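Local coordinates for protein 2,3-bisphosphoglycerate-independent phosphoglycerate mutase (Pyrococcus horikoshii, PDB 2ZKT) that probably interconverts 2-phosphoglycerate and 3-phosphoglycerate in glycolysis, as a metal-dependent mutase of the alkaline phosphatase superfamily, at residues 8-14 against 341-347; 36-40 against 327-331; 45-51 against 360-365; 279-283 against 298-302. One frame throughout, in Å; residues are numbered along the deposited sequence.

Contact 1 (8-14 against 341-347). With ZN (zinc ion), chain G.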
# COMPACT_ATOMS: atom_id res chain seq x y z
N LEU B 8 12.55 8.39 18.22
CA LEU B 8 12.50 7.16 17.45
C LEU B 8 12.68 7.48 15.96
O LEU B 8 11.75 7.94 15.28
CB LEU B 8 11.17 6.42 17.69
CG LEU B 8 10.97 5.09 16.94
CD1 LEU B 8 12.19 4.19 17.07
CD2 LEU B 8 9.74 4.42 17.50
N LEU B 9 13.89 7.25 15.46
CA LEU B 9 14.20 7.52 14.08
C LEU B 9 14.19 6.22 13.28
O LEU B 9 15.01 5.31 13.52
CB LEU B 9 15.57 8.20 13.98
CG LEU B 9 16.08 8.48 12.56
CD1 LEU B 9 15.01 9.22 11.77
CD2 LEU B 9 17.38 9.29 12.62
N ILE B 10 13.27 6.14 12.32
CA ILE B 10 13.11 4.95 11.49
C ILE B 10 13.57 5.16 10.05
O ILE B 10 13.09 6.06 9.35
CB ILE B 10 11.63 4.49 11.54
CG1 ILE B 10 11.29 4.11 13.00
CG2 ILE B 10 11.38 3.33 10.59
CD1 ILE B 10 9.87 3.64 13.18
N ILE B 11 14.52 4.34 9.61
CA ILE B 11 15.04 4.42 8.25
C ILE B 11 14.66 3.22 7.38
O ILE B 11 14.97 2.06 7.70
CB ILE B 11 16.59 4.55 8.23
CG1 ILE B 11 17.02 5.89 8.86
CG2 ILE B 11 17.11 4.43 6.80
CD1 ILE B 11 16.46 7.11 8.15
N LEU B 12 13.97 3.52 6.28
CA LEU B 12 13.57 2.50 5.32
C LEU B 12 14.54 2.68 4.15
O LEU B 12 14.29 3.47 3.24
CB LEU B 12 12.12 2.73 4.88
CG LEU B 12 11.13 2.85 6.06
CD1 LEU B 12 9.73 2.81 5.50
CD2 LEU B 12 11.34 1.71 7.06
N ASP B 13 15.66 1.96 4.22
CA ASP B 13 16.73 2.01 3.22
C ASP B 13 16.24 2.10 1.77
O ASP B 13 15.41 1.30 1.33
CB ASP B 13 17.64 0.79 3.42
CG ASP B 13 19.09 1.07 3.09
OD1 ASP B 13 19.43 1.14 1.89
OD2 ASP B 13 19.90 1.25 4.05
N GLY B 14 16.77 3.08 1.04
CA GLY B 14 16.40 3.27 -0.36
C GLY B 14 14.93 3.56 -0.62
O GLY B 14 14.43 3.34 -1.72
N ILE B 341 8.52 10.67 16.79
CA ILE B 341 8.89 9.72 15.75
C ILE B 341 9.17 10.34 14.38
O ILE B 341 8.44 11.22 13.89
CB ILE B 341 7.81 8.61 15.60
CG1 ILE B 341 8.28 7.56 14.59
CG2 ILE B 341 6.50 9.22 15.17
CD1 ILE B 341 7.37 6.34 14.51
N ALA B 342 10.25 9.86 13.76
CA ALA B 342 10.65 10.34 12.44
C ALA B 342 10.87 9.14 11.53
O ALA B 342 11.47 8.13 11.94
CB ALA B 342 11.93 11.18 12.54
N ILE B 343 10.37 9.23 10.30
CA ILE B 343 10.53 8.13 9.36
C ILE B 343 10.99 8.65 8.01
O ILE B 343 10.43 9.61 7.47
CB ILE B 343 9.20 7.36 9.18
CG1 ILE B 343 8.75 6.78 10.52
CG2 ILE B 343 9.37 6.26 8.13
CD1 ILE B 343 7.36 6.15 10.51
N THR B 344 12.01 8.01 7.45
CA THR B 344 12.47 8.42 6.13
C THR B 344 13.42 7.36 5.57
O THR B 344 13.52 6.25 6.08
CB THR B 344 13.20 9.76 6.26
OG1 THR B 344 13.45 10.30 4.96
CG2 THR B 344 14.54 9.57 6.98
N GLY B 345 14.09 7.72 4.47
CA GLY B 345 15.13 6.83 3.95
C GLY B 345 16.48 7.54 3.97
O GLY B 345 16.56 8.76 3.91
N ASP B 346 17.55 6.74 4.11
CA ASP B 346 18.88 7.34 4.05
C ASP B 346 19.20 7.87 2.65
O ASP B 346 20.14 8.63 2.43
CB ASP B 346 19.91 6.29 4.48
CG ASP B 346 19.77 5.04 3.61
OD1 ASP B 346 18.62 4.70 3.29
OD2 ASP B 346 20.78 4.43 3.27
N HIS B 347 18.39 7.40 1.66
CA HIS B 347 18.56 7.88 0.29
C HIS B 347 17.52 7.27 -0.66
O HIS B 347 16.73 6.40 -0.29
CB HIS B 347 19.98 7.53 -0.17
CG HIS B 347 20.15 6.03 -0.21
ND1 HIS B 347 19.55 5.24 -1.14
CD2 HIS B 347 20.94 5.23 0.62
CE1 HIS B 347 19.97 3.99 -0.87
NE2 HIS B 347 20.80 3.95 0.18
ZN ZN G . 21.21 2.53 2.12
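D13, D346 and H347 converge on one zinc ion: D13 OD1 and D346 OD2 each lie 2.3 Å from the metal, and H347 NE2 2.4 Å, with S60 as a further ligand. D13 OD2 is a longer 2.7 Å from the zinc and takes a weak bond from H300 NE2. The two carboxylates are turned 57° apart, and the H347 ring stands almost perpendicular to the D13 carboxylate. Aspartates suit the site because anionic carboxylate oxygens are good ligands for a divalent cation, and the metal probably offsets the closeness of D13 and D346. D346 OD1 turns back to accept a weak hydrogen bond from G14 N, 3.3 Å away, and lies above one face of the H347 ring, as G14 N does. G14, with its positive phi, brings its bare CA close to this imidazole.

Behind the metal, four backbone bonds join the strands in parallel register: A342 N to L8 O, I10 N to A342 O at 2.7 Å, T344 N to I10 O, and L12 N to T344 O at 2.8 Å.

Mostly apolar side chains line both faces of the sheet. I10 CD1 meets I341 CD1 at 3.9 Å on the face beneath helix 313-331. On the other face L9 CD1 rests on A342 CB, and I11 CD1 presses on T344 CG2; chi1 of -170° turns T344 OG1 away from its backbone N toward P362 O and leaves the methyl facing I11. Parallel strands delivering metal ligands from their C-terminal ends are characteristic of the alkaline phosphatase fold.

Contact 2 (36-40 against 327-331)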
# COMPACT_ATOMS: atom_id res chain seq x y z
N ASN B 36 -0.58 3.07 8.33
CA ASN B 36 0.08 3.59 9.54
C ASN B 36 0.94 4.83 9.28
O ASN B 36 0.88 5.81 10.04
CB ASN B 36 0.89 2.48 10.23
CG ASN B 36 -0.01 1.45 10.92
OD1 ASN B 36 -0.68 1.76 11.90
ND2 ASN B 36 -0.03 0.22 10.39
N MET B 37 1.75 4.80 8.23
CA MET B 37 2.56 5.97 7.91
C MET B 37 1.62 7.12 7.47
O MET B 37 1.89 8.30 7.76
CB MET B 37 3.62 5.63 6.84
CG MET B 37 4.75 4.74 7.40
SD MET B 37 6.13 4.35 6.27
CE MET B 37 5.58 2.77 5.52
N ASP B 38 0.51 6.79 6.79
CA ASP B 38 -0.45 7.82 6.36
C ASP B 38 -1.09 8.47 7.59
O ASP B 38 -1.36 9.67 7.60
CB ASP B 38 -1.57 7.22 5.48
CG ASP B 38 -1.06 6.71 4.12
OD1 ASP B 38 0.17 6.80 3.87
OD2 ASP B 38 -1.90 6.22 3.32
N LYS B 39 -1.35 7.66 8.62
CA LYS B 39 -1.94 8.16 9.86
C LYS B 39 -0.95 9.14 10.51
O LYS B 39 -1.33 10.23 10.96
CB LYS B 39 -2.24 6.99 10.81
CG LYS B 39 -2.77 7.42 12.17
CD LYS B 39 -2.05 6.68 13.31
CE LYS B 39 -2.33 5.18 13.26
NZ LYS B 39 -2.88 4.64 14.55
N LEU B 40 0.32 8.73 10.56
CA LEU B 40 1.35 9.57 11.16
C LEU B 40 1.58 10.86 10.34
O LEU B 40 1.77 11.94 10.92
CB LEU B 40 2.67 8.78 11.27
CG LEU B 40 2.70 7.71 12.37
CD1 LEU B 40 4.04 6.96 12.30
CD2 LEU B 40 2.51 8.37 13.74
N ILE B 327 5.78 -0.73 11.72
CA ILE B 327 5.54 0.57 12.35
C ILE B 327 4.22 0.53 13.12
O ILE B 327 4.11 1.07 14.23
CB ILE B 327 5.49 1.70 11.29
CG1 ILE B 327 6.90 1.88 10.69
CG2 ILE B 327 4.97 3.01 11.91
CD1 ILE B 327 6.91 2.30 9.23
N GLY B 328 3.21 -0.13 12.54
CA GLY B 328 1.91 -0.24 13.20
C GLY B 328 2.04 -0.91 14.57
O GLY B 328 1.34 -0.54 15.52
N TYR B 329 2.93 -1.89 14.67
CA TYR B 329 3.14 -2.57 15.95
C TYR B 329 3.69 -1.55 16.97
O TYR B 329 3.15 -1.41 18.07
CB TYR B 329 4.15 -3.72 15.78
CG TYR B 329 4.53 -4.38 17.10
CD1 TYR B 329 3.70 -5.34 17.69
CD2 TYR B 329 5.69 -4.00 17.78
CE1 TYR B 329 4.02 -5.90 18.94
CE2 TYR B 329 6.02 -4.55 19.02
CZ TYR B 329 5.18 -5.49 19.60
OH TYR B 329 5.50 -6.01 20.84
N ILE B 330 4.76 -0.85 16.58
CA ILE B 330 5.38 0.14 17.46
C ILE B 330 4.38 1.18 17.95
O ILE B 330 4.36 1.52 19.14
CB ILE B 330 6.54 0.89 16.76
CG1 ILE B 330 7.66 -0.10 16.41
CG2 ILE B 330 7.07 2.00 17.67
CD1 ILE B 330 8.74 0.48 15.50
N LEU B 331 3.55 1.70 17.04
CA LEU B 331 2.56 2.71 17.41
C LEU B 331 1.57 2.21 18.47
O LEU B 331 1.06 3.00 19.27
CB LEU B 331 1.78 3.20 16.17
CG LEU B 331 2.59 3.95 15.10
CD1 LEU B 331 1.63 4.47 14.02
CD2 LEU B 331 3.34 5.12 15.73
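N36 swings its CG beside its own backbone N (chi1 -73°), which lays the amide across the bare CA of G328. That CA lies 3.4 Å from both CG and ND2 of N36, and hardly farther from OD1, so the flat group meets the glycine with a face. G328 is well matched to this spot, since a CB there would run into ND2. M37 bends at its thioether (chi3 -93°) and crosses I327 at about a right angle, SD resting 3.7 Å from I327 CD1; a flexible, unbranched chain can follow the isoleucine in this way. With an alanine in place of N36, the plate over G328 is lost, which would probably open a gap between the helices and remove a neighbour of L331 CD1.

The axes of the two short segments come within 10.3 Å, at an angle of 53°, and no hydrogen bond joins them. Both helices lie on one face of the central sheet of this alpha/beta fold, where M37 reaches L12, and L40 touches I341 and I343. One turn before I327, the carboxylate of D324 accepts hydrogen bonds from N36 N and M37 N.

L40 and L331 reach toward each other tip to tip, L40 CG standing 3.8 Å from L331 CD1, while L40 CD1 also meets I327 CG2. At the margin, the aliphatic CE of K39 passes L331 CD1 at 4.1 Å, and K39 packs as well on N24 of the second subunit.

Contact 3 (45-51 against 360-365)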
# COMPACT_ATOMS: atom_id res chain seq x y z
N ILE B 45 3.97 16.18 10.37
CA ILE B 45 4.42 17.15 9.40
C ILE B 45 5.35 16.41 8.44
O ILE B 45 6.08 15.50 8.85
CB ILE B 45 5.16 18.32 10.12
CG1 ILE B 45 5.42 19.48 9.15
CG2 ILE B 45 6.47 17.83 10.74
CD1 ILE B 45 6.00 20.72 9.85
N LEU B 46 5.32 16.80 7.16
CA LEU B 46 6.15 16.16 6.14
C LEU B 46 7.20 17.09 5.51
O LEU B 46 7.08 18.33 5.56
CB LEU B 46 5.25 15.61 5.02
CG LEU B 46 4.88 14.12 4.99
CD1 LEU B 46 4.35 13.65 6.32
CD2 LEU B 46 3.83 13.90 3.88
N GLY B 47 8.21 16.48 4.90
CA GLY B 47 9.26 17.24 4.23
C GLY B 47 10.07 16.34 3.30
O GLY B 47 9.83 15.13 3.21
N GLN B 48 11.05 16.94 2.61
CA GLN B 48 11.93 16.21 1.71
C GLN B 48 13.34 16.47 2.22
O GLN B 48 13.67 17.60 2.59
CB GLN B 48 11.87 16.76 0.28
CG GLN B 48 10.50 16.91 -0.32
CD GLN B 48 10.58 17.36 -1.78
OE1 GLN B 48 10.79 16.53 -2.68
NE2 GLN B 48 10.41 18.66 -2.02
N GLN B 49 14.17 15.44 2.25
CA GLN B 49 15.53 15.65 2.72
C GLN B 49 16.55 15.16 1.71
O GLN B 49 16.36 14.11 1.08
CB GLN B 49 15.77 14.96 4.07
CG GLN B 49 15.69 13.44 4.04
CD GLN B 49 17.05 12.77 3.83
OE1 GLN B 49 18.06 13.41 3.54
NE2 GLN B 49 17.06 11.45 3.97
N ASP B 50 17.61 15.96 1.55
CA ASP B 50 18.71 15.60 0.67
C ASP B 50 19.78 15.06 1.62
O ASP B 50 20.26 15.79 2.49
CB ASP B 50 19.24 16.82 -0.07
CG ASP B 50 18.27 17.34 -1.13
OD1 ASP B 50 17.88 16.54 -2.02
OD2 ASP B 50 17.91 18.54 -1.08
N PRO B 51 20.11 13.76 1.52
CA PRO B 51 21.14 13.20 2.41
C PRO B 51 22.39 14.09 2.35
O PRO B 51 22.95 14.49 3.36
CB PRO B 51 21.40 11.82 1.82
CG PRO B 51 20.05 11.44 1.22
CD PRO B 51 19.56 12.74 0.59
N PRO B 360 15.68 13.62 -3.61
CA PRO B 360 15.46 13.84 -2.18
C PRO B 360 14.57 12.72 -1.64
O PRO B 360 13.92 12.03 -2.41
CB PRO B 360 14.79 15.23 -2.12
CG PRO B 360 14.07 15.31 -3.47
CD PRO B 360 15.10 14.73 -4.42
N VAL B 361 14.53 12.55 -0.32
CA VAL B 361 13.76 11.46 0.26
C VAL B 361 12.60 11.94 1.14
O VAL B 361 12.75 12.87 1.94
CB VAL B 361 14.68 10.55 1.12
CG1 VAL B 361 13.91 9.32 1.60
CG2 VAL B 361 15.89 10.13 0.29
N PRO B 362 11.43 11.30 1.00
CA PRO B 362 10.29 11.72 1.82
C PRO B 362 10.62 11.54 3.29
O PRO B 362 11.28 10.57 3.69
CB PRO B 362 9.15 10.81 1.32
CG PRO B 362 9.88 9.60 0.82
CD PRO B 362 11.07 10.17 0.12
N LEU B 363 10.15 12.49 4.10
CA LEU B 363 10.41 12.50 5.53
C LEU B 363 9.14 12.87 6.30
O LEU B 363 8.39 13.76 5.89
CB LEU B 363 11.50 13.55 5.86
CG LEU B 363 11.67 14.00 7.32
CD1 LEU B 363 12.01 12.79 8.20
CD2 LEU B 363 12.78 15.05 7.43
N LEU B 364 8.91 12.21 7.43
CA LEU B 364 7.76 12.55 8.24
C LEU B 364 8.19 12.58 9.71
O LEU B 364 9.06 11.80 10.12
CB LEU B 364 6.61 11.55 8.02
CG LEU B 364 6.50 10.21 8.76
CD1 LEU B 364 6.26 10.42 10.25
CD2 LEU B 364 5.32 9.44 8.18
N ILE B 365 7.60 13.49 10.47
CA ILE B 365 7.88 13.60 11.89
C ILE B 365 6.53 13.78 12.59
O ILE B 365 5.70 14.62 12.18
CB ILE B 365 8.77 14.82 12.20
CG1 ILE B 365 10.08 14.72 11.42
CG2 ILE B 365 9.05 14.88 13.71
CD1 ILE B 365 10.99 15.94 11.58
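I45 and I365 exchange a pair of backbone hydrogen bonds, each 3.0 Å long: I45 N to I365 O and I365 N to I45 O. G47 with L363 and Q49 with V361 pair in the same way. P362 falls opposite Q48 in a non-hydrogen-bonded pair, where its missing N-H costs this pairing nothing. CA-H groups of L46, Q48 and L364 make weaker contacts with L363 O, V361 O and I45 O, which also accept the N-H bonds.

Strand 361-366 alone runs against the rest of the mixed central sheet of this alkaline phosphatase-like fold, antiparallel to 339-344 on one side and 45-50 on the other.

Apolar contacts divide between the two faces. L46 CD1 lies 3.5 Å from L364 CB on one, while on the other I45 CG2 meets I365 CB at 4.1 Å. With no side chain at G47, only its backbone faces L363, whose CB lies 3.5 Å from G47 O.

The polar side chains meet carbon. Q48 OE1 approaches P360 CG at 3.6 Å and D50 OD1 approaches P360 CB at 3.4 Å, with the proline ring between them; D50 OD2 forms a salt bridge with R390. Q49 turns at chi2 (93°), which brings NE2 alongside V361 CB.

Contact 4 (279-283 against 298-302)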
# COMPACT_ATOMS: atom_id res chain seq x y z
N ASN B 279 13.04 -10.70 10.07
CA ASN B 279 11.88 -10.57 10.97
C ASN B 279 11.70 -9.10 11.41
O ASN B 279 12.28 -8.63 12.38
CB ASN B 279 12.12 -11.45 12.20
CG ASN B 279 10.82 -11.76 12.89
OD1 ASN B 279 10.03 -10.86 13.22
ND2 ASN B 279 10.62 -13.05 13.20
N GLU B 280 10.88 -8.35 10.66
CA GLU B 280 10.64 -6.94 10.96
C GLU B 280 9.86 -6.74 12.27
O GLU B 280 10.06 -5.78 13.01
CB GLU B 280 9.89 -6.28 9.78
CG GLU B 280 8.49 -6.87 9.54
CD GLU B 280 8.55 -7.94 8.47
OE1 GLU B 280 9.63 -8.39 8.14
OE2 GLU B 280 7.49 -8.34 7.99
N MET B 281 8.92 -7.67 12.53
CA MET B 281 8.15 -7.57 13.77
C MET B 281 9.06 -7.78 14.98
O MET B 281 8.77 -7.37 16.10
CB MET B 281 7.02 -8.61 13.75
CG MET B 281 6.00 -8.40 12.62
SD MET B 281 5.33 -6.72 12.57
CE MET B 281 3.74 -7.03 13.36
N ALA B 282 10.18 -8.50 14.73
CA ALA B 282 11.17 -8.70 15.78
C ALA B 282 11.95 -7.42 16.06
O ALA B 282 12.34 -7.13 17.18
CB ALA B 282 12.12 -9.81 15.34
N LYS B 283 12.18 -6.65 15.00
CA LYS B 283 12.89 -5.38 15.12
C LYS B 283 12.03 -4.38 15.89
O LYS B 283 12.52 -3.64 16.75
CB LYS B 283 13.23 -4.83 13.73
CG LYS B 283 14.42 -5.52 13.08
CD LYS B 283 14.65 -5.00 11.67
CE LYS B 283 15.89 -5.64 11.07
NZ LYS B 283 16.00 -5.36 9.62
N PHE B 298 17.24 4.15 17.21
CA PHE B 298 17.33 4.14 15.75
C PHE B 298 16.98 2.74 15.24
O PHE B 298 17.52 1.74 15.72
CB PHE B 298 18.77 4.52 15.34
CG PHE B 298 19.06 4.33 13.88
CD1 PHE B 298 18.43 5.13 12.91
CD2 PHE B 298 19.95 3.34 13.46
CE1 PHE B 298 18.69 4.94 11.54
CE2 PHE B 298 20.21 3.14 12.09
CZ PHE B 298 19.58 3.93 11.13
N LEU B 299 16.07 2.66 14.27
CA LEU B 299 15.65 1.38 13.69
C LEU B 299 15.91 1.39 12.18
O LEU B 299 15.47 2.30 11.47
CB LEU B 299 14.16 1.14 13.97
CG LEU B 299 13.47 -0.06 13.29
CD1 LEU B 299 14.22 -1.35 13.59
CD2 LEU B 299 12.04 -0.15 13.77
N HIS B 300 16.62 0.37 11.70
CA HIS B 300 16.95 0.27 10.28
C HIS B 300 16.29 -0.95 9.63
O HIS B 300 16.23 -2.03 10.22
CB HIS B 300 18.48 0.22 10.14
CG HIS B 300 18.97 0.37 8.73
ND1 HIS B 300 19.03 -0.69 7.85
CD2 HIS B 300 19.43 1.45 8.06
CE1 HIS B 300 19.51 -0.26 6.69
NE2 HIS B 300 19.76 1.03 6.79
N PHE B 301 15.77 -0.77 8.41
CA PHE B 301 15.11 -1.83 7.63
C PHE B 301 15.75 -1.77 6.25
O PHE B 301 15.50 -0.84 5.49
CB PHE B 301 13.61 -1.55 7.53
CG PHE B 301 12.83 -2.63 6.82
CD1 PHE B 301 12.67 -3.90 7.40
CD2 PHE B 301 12.25 -2.39 5.57
CE1 PHE B 301 11.94 -4.90 6.74
CE2 PHE B 301 11.52 -3.38 4.90
CZ PHE B 301 11.36 -4.64 5.49
N LYS B 302 16.56 -2.78 5.90
CA LYS B 302 17.29 -2.79 4.62
C LYS B 302 16.64 -3.32 3.32
O LYS B 302 16.80 -2.71 2.25
CB LYS B 302 18.62 -3.54 4.83
CG LYS B 302 19.56 -3.55 3.63
CD LYS B 302 20.02 -2.13 3.27
CE LYS B 302 21.29 -2.16 2.42
NZ LYS B 302 21.16 -3.08 1.24
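F301 offers its ring obliquely to the first turn of helix 280-291: E280 CB comes within 3.9 Å of CE1, and K283 NZ approaches CD1, obliquely too, at 4.3 Å. The ring of H300 belongs to the opposite side of the strand, with F298 CZ and K302 CD at its edge, in plane.

K283 makes the largest single contribution. Beyond CG its chain is extended, which takes NZ along the strand to a weak hydrogen bond with H300 O at 3.4 Å. On the way its CB packs 3.6 Å from L299 CD1. Lysine suits the place because its methylenes can lie against leucine while the ammonium reaches a backbone acceptor. A leucine in place of K283 has no ammonium, and the H300 carbonyl would probably be left without this donor.

N279 is the N-cap just ahead of helix 280-291, its OD1 accepting a weak bond from A282 N at 2.8 Å. E280 turns its carboxylate to a salt bridge with R322 of helix 313-331.

Helix 280-291 lies in the beta-alpha-beta crossover from strand 265-267 to the parallel strand 296-301, passing over strand 246-249 beside helix 313-331, whose M326 touches E280 and L299.

Contacts 1, 3 and 4 share one sheet. Strand 296-301 of contact 4 borders strand 6-12 of contact 1, with I11 N bonded to L299 O at 2.9 Å; on the other side strand 339-344 borders 361-366 of contact 3, where I343 N meets L364 O at 2.9 Å. Contacts 3 and 4 therefore lie apart, their centres about 20 Å from each other. Contact 2 packs over this sheet, I330 CG2 touching L8 CD2 at 3.6 Å. At the C-terminal ends of the central strands, contact 1 supplies three ligands of one zinc; its H347 side chain is also about 4 Å from another zinc, and that of H300 in contact 4 about 5 Å from a zinc. Calcium lies near the start of strand 45-50.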